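Local structure of acyl-coenzyme A oxidase acox-1.2 (Caenorhabditis elegans, 5K3J) at residues H109-A112 against L113-A116; E94-L97 against H98-E102. The protein catalyses the FAD-dependent desaturation of the side chains of ascaroside-CoA pheromone precursors, the first step of their peroxisomal beta-oxidation, with release of hydrogen peroxide. All coordinates share one frame; numbering follows the deposited sequence.

Contact 1 (H109-A112 against L113-A116); sequences HPFA and LHDA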
ATOM      1  N   HIS A 109       3.749 -11.348 -18.323  1.00 26.05           N
ATOM      2  CA  HIS A 109       4.326 -12.102 -19.431  1.00 27.02           C
ATOM      3  C   HIS A 109       3.543 -11.781 -20.708  1.00 26.04           C
ATOM      4  O   HIS A 109       2.412 -11.298 -20.631  1.00 25.92           O
ATOM      5  CB  HIS A 109       4.308 -13.601 -19.126  1.00 28.67           C
ATOM      6  CG  HIS A 109       2.935 -14.157 -18.910  1.00 28.85           C
ATOM      7  ND1 HIS A 109       2.193 -14.725 -19.925  1.00 30.22           N
ATOM      8  CD2 HIS A 109       2.168 -14.232 -17.797  1.00 28.46           C
ATOM      9  CE1 HIS A 109       1.031 -15.128 -19.444  1.00 30.52           C
ATOM     10  NE2 HIS A 109       0.989 -14.840 -18.156  1.00 28.76           N
ATOM     11  N   PRO A 110       4.142 -12.036 -21.884  1.00 23.19           N
ATOM     12  CA  PRO A 110       3.516 -11.681 -23.166  1.00 23.16           C
ATOM     13  C   PRO A 110       2.084 -12.192 -23.373  1.00 23.37           C
ATOM     14  O   PRO A 110       1.383 -11.656 -24.228  1.00 23.21           O
ATOM     15  CB  PRO A 110       4.459 -12.322 -24.190  1.00 24.01           C
ATOM     16  CG  PRO A 110       5.775 -12.291 -23.533  1.00 23.42           C
ATOM     17  CD  PRO A 110       5.511 -12.549 -22.077  1.00 23.42           C
ATOM     18  N   PHE A 111       1.657 -13.190 -22.604  1.00 15.92           N
ATOM     19  CA  PHE A 111       0.367 -13.838 -22.841  1.00 17.28           C
ATOM     20  C   PHE A 111      -0.671 -13.635 -21.740  1.00 15.56           C
ATOM     21  O   PHE A 111      -1.712 -14.295 -21.743  1.00 14.23           O
ATOM     22  CB  PHE A 111       0.570 -15.341 -23.055  1.00 18.44           C
ATOM     23  CG  PHE A 111       1.053 -15.699 -24.428  1.00 20.37           C
ATOM     24  CD1 PHE A 111       0.212 -15.614 -25.521  1.00 20.57           C
ATOM     25  CD2 PHE A 111       2.351 -16.138 -24.619  1.00 23.15           C
ATOM     26  CE1 PHE A 111       0.668 -15.954 -26.784  1.00 18.75           C
ATOM     27  CE2 PHE A 111       2.808 -16.478 -25.870  1.00 24.91           C
ATOM     28  CZ  PHE A 111       1.962 -16.384 -26.958  1.00 20.71           C
ATOM     29  N   ALA A 112      -0.390 -12.732 -20.806  1.00 14.39           N
ATOM     30  CA  ALA A 112      -1.272 -12.509 -19.660  1.00 16.24           C
ATOM     31  C   ALA A 112      -2.690 -12.157 -20.089  1.00 16.56           C
ATOM     32  O   ALA A 112      -3.622 -12.934 -19.881  1.00 24.00           O
ATOM     33  CB  ALA A 112      -0.709 -11.414 -18.766  1.00 17.12           C
ATOM     34  N   LEU A 113      -2.845 -10.983 -20.691  1.00 24.79           N
ATOM     35  CA  LEU A 113      -4.150 -10.509 -21.133  1.00 23.68           C
ATOM     36  C   LEU A 113      -4.628 -11.272 -22.364  1.00 24.34           C
ATOM     37  O   LEU A 113      -5.811 -11.240 -22.710  1.00 28.04           O
ATOM     38  CB  LEU A 113      -4.101  -9.009 -21.423  1.00 23.06           C
ATOM     39  CG  LEU A 113      -4.245  -8.060 -20.227  1.00 23.42           C
ATOM     40  CD1 LEU A 113      -5.548  -8.320 -19.501  1.00 24.34           C
ATOM     41  CD2 LEU A 113      -3.072  -8.167 -19.264  1.00 23.79           C
ATOM     42  N   HIS A 114      -3.698 -11.949 -23.028  1.00 31.54           N
ATOM     43  CA  HIS A 114      -4.039 -12.831 -24.135  1.00 32.77           C
ATOM     44  C   HIS A 114      -4.959 -13.933 -23.636  1.00 33.75           C
ATOM     45  O   HIS A 114      -5.924 -14.307 -24.300  1.00 37.12           O
ATOM     46  CB  HIS A 114      -2.772 -13.424 -24.754  1.00 34.09           C
ATOM     47  CG  HIS A 114      -3.033 -14.471 -25.792  1.00 35.57           C
ATOM     48  ND1 HIS A 114      -3.188 -14.172 -27.131  1.00 37.07           N
ATOM     49  CD2 HIS A 114      -3.159 -15.814 -25.692  1.00 36.23           C
ATOM     50  CE1 HIS A 114      -3.400 -15.286 -27.806  1.00 37.39           C
ATOM     51  NE2 HIS A 114      -3.387 -16.298 -26.959  1.00 36.74           N
ATOM     52  N   ASP A 115      -4.650 -14.436 -22.446  1.00 27.25           N
ATOM     53  CA  ASP A 115      -5.449 -15.475 -21.809  1.00 26.76           C
ATOM     54  C   ASP A 115      -6.560 -14.877 -20.958  1.00 27.62           C
ATOM     55  O   ASP A 115      -7.640 -15.451 -20.833  1.00 28.98           O
ATOM     56  CB  ASP A 115      -4.572 -16.372 -20.934  1.00 24.65           C
ATOM     57  CG  ASP A 115      -3.670 -17.278 -21.743  1.00 22.47           C
ATOM     58  OD1 ASP A 115      -4.029 -17.593 -22.897  1.00 20.64           O
ATOM     59  OD2 ASP A 115      -2.608 -17.685 -21.224  1.00 22.55           O
ATOM     60  N   ALA A 116      -6.277 -13.726 -20.359  1.00 27.29           N
ATOM     61  CA  ALA A 116      -7.195 -13.110 -19.407  1.00 28.22           C
ATOM     62  C   ALA A 116      -8.456 -12.555 -20.070  1.00 31.56           C
ATOM     63  O   ALA A 116      -9.551 -12.681 -19.521  1.00 35.64           O
ATOM     64  CB  ALA A 116      -6.485 -12.008 -18.634  1.00 28.97           C
TER
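Phe111 and His114 meet through their rings in a T-shaped (edge-to-face) pair, with centroids 4.9 Å apart and planes at 78°. The phenyl edge does the touching: Phe111 CD1 comes over one face of the imidazole, toward its rim, and lies 3.4 Å from His114 CD2. The two side chains run side by side, because His114 holds CG anti to its own N (chi1 173°), which swings its ring back beside Phe111. Histidine suits this buried place because both ring nitrogens are satisfied, ND1 with Gly145 N and NE2 with the carbonyl of Ala138, while a face of the ring takes the phenyl edge.

Backbone bonds begin the helix here. A type I turn from His109 to Ala112 delivers Phe111 to the N-cap position of helix 112-125, where Phe111 O accepts from Asp115 N at 3.0 Å and Ala112 O from Ala116 N at 2.8 Å. Asp115 N also makes a weak bond to Ala112 O. A carboxylate in the first turn would probably interact favourably with the helix dipole, and Asp115 OD2 forms a salt bridge to Arg141, whose cation also meets the Phe111 ring.

The apolar contact is small, Ala112 CB lying 4.0 Å from Leu113 CD2. The small methyl groups of Ala112 and Ala116 suit positions that touch the bound ascaroside-CoA, whereas Leu113 presents a branched apolar side chain to FAD.

Contact 2 (E94-L97 against H98-E102); sequences EESL and HLHRE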
ATOM      1  N   GLU A  94      -7.971 -24.149 -14.756  1.00 52.10           N
ATOM      2  CA  GLU A  94      -7.488 -24.328 -13.391  1.00 52.16           C
ATOM      3  C   GLU A  94      -6.020 -24.737 -13.378  1.00 48.93           C
ATOM      4  O   GLU A  94      -5.221 -24.183 -12.626  1.00 45.50           O
ATOM      5  CB  GLU A  94      -8.327 -25.367 -12.644  1.00 55.25           C
ATOM      6  CG  GLU A  94      -9.592 -24.816 -12.019  1.00 60.43           C
ATOM      7  CD  GLU A  94     -10.142 -25.728 -10.944  1.00 63.88           C
ATOM      8  OE1 GLU A  94      -9.853 -26.944 -10.990  1.00 68.26           O
ATOM      9  OE2 GLU A  94     -10.853 -25.226 -10.049  1.00 66.70           O
ATOM     10  N   GLU A  95      -5.666 -25.697 -14.225  1.00 67.00           N
ATOM     11  CA  GLU A  95      -4.293 -26.186 -14.281  1.00 65.57           C
ATOM     12  C   GLU A  95      -3.343 -25.153 -14.879  1.00 63.19           C
ATOM     13  O   GLU A  95      -2.215 -25.002 -14.414  1.00 70.83           O
ATOM     14  CB  GLU A  95      -4.212 -27.484 -15.082  1.00 65.93           C
ATOM     15  CG  GLU A  95      -4.770 -28.697 -14.348  1.00 66.10           C
ATOM     16  CD  GLU A  95      -4.443 -30.002 -15.053  1.00 64.42           C
ATOM     17  OE1 GLU A  95      -3.794 -29.955 -16.118  1.00 57.17           O
ATOM     18  OE2 GLU A  95      -4.831 -31.077 -14.547  1.00 67.92           O
ATOM     19  N   SER A  96      -3.801 -24.442 -15.906  1.00 43.78           N
ATOM     20  CA  SER A  96      -2.953 -23.471 -16.592  1.00 38.82           C
ATOM     21  C   SER A  96      -2.609 -22.306 -15.672  1.00 36.68           C
ATOM     22  O   SER A  96      -1.497 -21.773 -15.717  1.00 34.24           O
ATOM     23  CB  SER A  96      -3.632 -22.956 -17.861  1.00 36.80           C
ATOM     24  OG  SER A  96      -2.686 -22.369 -18.732  1.00 35.26           O
ATOM     25  N   LEU A  97      -3.570 -21.920 -14.837  1.00 24.74           N
ATOM     26  CA  LEU A  97      -3.354 -20.869 -13.855  1.00 24.23           C
ATOM     27  C   LEU A  97      -2.331 -21.279 -12.806  1.00 27.60           C
ATOM     28  O   LEU A  97      -1.504 -20.467 -12.399  1.00 30.73           O
ATOM     29  CB  LEU A  97      -4.669 -20.483 -13.179  1.00 23.09           C
ATOM     30  CG  LEU A  97      -5.619 -19.612 -14.004  1.00 23.33           C
ATOM     31  CD1 LEU A  97      -6.743 -19.061 -13.131  1.00 21.65           C
ATOM     32  CD2 LEU A  97      -4.872 -18.484 -14.720  1.00 21.75           C
ATOM     33  N   HIS A  98      -2.384 -22.532 -12.365  1.00 34.93           N
ATOM     34  CA  HIS A  98      -1.406 -23.019 -11.398  1.00 31.32           C
ATOM     35  C   HIS A  98      -0.014 -23.030 -12.013  1.00 28.99           C
ATOM     36  O   HIS A  98       0.956 -22.604 -11.386  1.00 33.43           O
ATOM     37  CB  HIS A  98      -1.754 -24.421 -10.902  1.00 30.93           C
ATOM     38  CG  HIS A  98      -0.669 -25.049 -10.083  1.00 30.33           C
ATOM     39  ND1 HIS A  98      -0.492 -24.776  -8.742  1.00 30.57           N
ATOM     40  CD2 HIS A  98       0.313 -25.917 -10.421  1.00 32.11           C
ATOM     41  CE1 HIS A  98       0.542 -25.460  -8.288  1.00 30.27           C
ATOM     42  NE2 HIS A  98       1.049 -26.162  -9.286  1.00 32.92           N
ATOM     43  N   LEU A  99       0.074 -23.515 -13.247  1.00 30.56           N
ATOM     44  CA  LEU A  99       1.353 -23.629 -13.932  1.00 30.54           C
ATOM     45  C   LEU A  99       2.010 -22.266 -14.152  1.00 32.29           C
ATOM     46  O   LEU A  99       3.217 -22.116 -13.971  1.00 33.35           O
ATOM     47  CB  LEU A  99       1.173 -24.348 -15.269  1.00 28.05           C
ATOM     48  CG  LEU A  99       2.461 -24.582 -16.051  1.00 27.64           C
ATOM     49  CD1 LEU A  99       3.400 -25.441 -15.237  1.00 30.63           C
ATOM     50  CD2 LEU A  99       2.173 -25.228 -17.396  1.00 26.19           C
ATOM     51  N   HIS A 100       1.212 -21.270 -14.528  1.00 34.51           N
ATOM     52  CA  HIS A 100       1.747 -19.949 -14.825  1.00 33.45           C
ATOM     53  C   HIS A 100       2.002 -19.142 -13.554  1.00 32.66           C
ATOM     54  O   HIS A 100       3.007 -18.437 -13.459  1.00 31.42           O
ATOM     55  CB  HIS A 100       0.804 -19.194 -15.762  1.00 32.72           C
ATOM     56  CG  HIS A 100       0.824 -19.703 -17.170  1.00 31.87           C
ATOM     57  ND1 HIS A 100       0.092 -20.798 -17.579  1.00 31.21           N
ATOM     58  CD2 HIS A 100       1.502 -19.278 -18.262  1.00 30.88           C
ATOM     59  CE1 HIS A 100       0.313 -21.020 -18.862  1.00 31.40           C
ATOM     60  NE2 HIS A 100       1.165 -20.110 -19.301  1.00 31.41           N
ATOM     61  N   ARG A 101       1.104 -19.250 -12.576  1.00 26.85           N
ATOM     62  CA  ARG A 101       1.298 -18.558 -11.303  1.00 25.71           C
ATOM     63  C   ARG A 101       2.565 -19.049 -10.613  1.00 25.71           C
ATOM     64  O   ARG A 101       3.207 -18.301  -9.880  1.00 23.86           O
ATOM     65  CB  ARG A 101       0.103 -18.752 -10.367  1.00 25.35           C
ATOM     66  CG  ARG A 101      -1.109 -17.875 -10.658  1.00 26.12           C
ATOM     67  CD  ARG A 101      -2.238 -18.201  -9.687  1.00 28.24           C
ATOM     68  NE  ARG A 101      -3.467 -17.464  -9.960  1.00 29.80           N
ATOM     69  CZ  ARG A 101      -4.678 -17.922  -9.663  1.00 31.99           C
ATOM     70  NH1 ARG A 101      -4.808 -19.117  -9.101  1.00 32.82           N
ATOM     71  NH2 ARG A 101      -5.758 -17.199  -9.935  1.00 33.11           N
ATOM     72  N   GLU A 102       2.917 -20.310 -10.848  1.00 28.37           N
ATOM     73  CA  GLU A 102       4.112 -20.877 -10.242  1.00 28.10           C
ATOM     74  C   GLU A 102       5.355 -20.628 -11.078  1.00 27.03           C
ATOM     75  O   GLU A 102       6.308 -20.018 -10.602  1.00 29.95           O
ATOM     76  CB  GLU A 102       3.951 -22.379 -10.009  1.00 28.58           C
ATOM     77  CG  GLU A 102       5.241 -23.038  -9.537  1.00 29.54           C
ATOM     78  CD  GLU A 102       5.030 -24.456  -9.043  1.00 30.93           C
ATOM     79  OE1 GLU A 102       5.573 -25.396  -9.664  1.00 31.12           O
ATOM     80  OE2 GLU A 102       4.326 -24.636  -8.026  1.00 29.10           O
TER
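Residues 94-102 form one run of alpha-helix, in which the carbonyls of Glu94, Glu95, Ser96 and Leu97 accept from the amides of His98, Leu99, His100 and Arg101 in the regular i to i+4 pattern. At Ser96 a side chain joins the backbone. His100 ND1 donates to Ser96 O at 2.6 Å with an N-H...O angle of 161°, and the oxygen lies in the imidazole plane. His100 N reaches the same oxygen at 3.0 Å from the other face of the carbonyl plane, so two donors of one residue grip it. Keeping CG beside the backbone N (chi1 -73°) turns the ring back along the helix to that oxygen. Ser96 OG stands 3.3 Å from His100 CE1, its small side chain fitting beside the ring. Replacing His100 by an alanine removes the ring donor, which would probably leave Ser96 O with the backbone amide alone from this residue and open a gap beside Ile77 and Leu80 of helix 66-82.

One residue further along, Leu97 and Arg101 cross, with Leu97 CD1 over a guanidinium face and 3.8 Å from Arg101 NH2. The extended arginine passes its carbon chain by the Leu97 carbonyl and carries its charge to helix 287-315, where it touches Glu299, a site important for substrate specificity.

Chemically, the bond from ND1 implies a proton on that nitrogen, and the paired donors would probably polarise the Ser96 carbonyl. Leucine offers the guanidinium apolar contact and no counter-charge, whereas the nearby Glu299 carboxylate could help to offset its charge.

From the N terminus the chain reaches contact 2 first, within helix 93-103, and then, after a short connection, contact 1 at the start of helix 112-125. Both are local and the two stand in series: each spans a few residues of continuous chain, neither closes a long loop, and they neither nest nor cross. The centres of contact 1 and contact 2 lie about 13 Å apart, and the nearest atoms of contact 1 and contact 2 are about 4 Å apart, without touching. Helix 66-82 packs against both, with Ile77 meeting residues of each, and Arg141 is a second common neighbour. Contact 2 also faces helices 36-49 and 287-315, whereas contact 1 reaches FAD, the substrate and the second subunit.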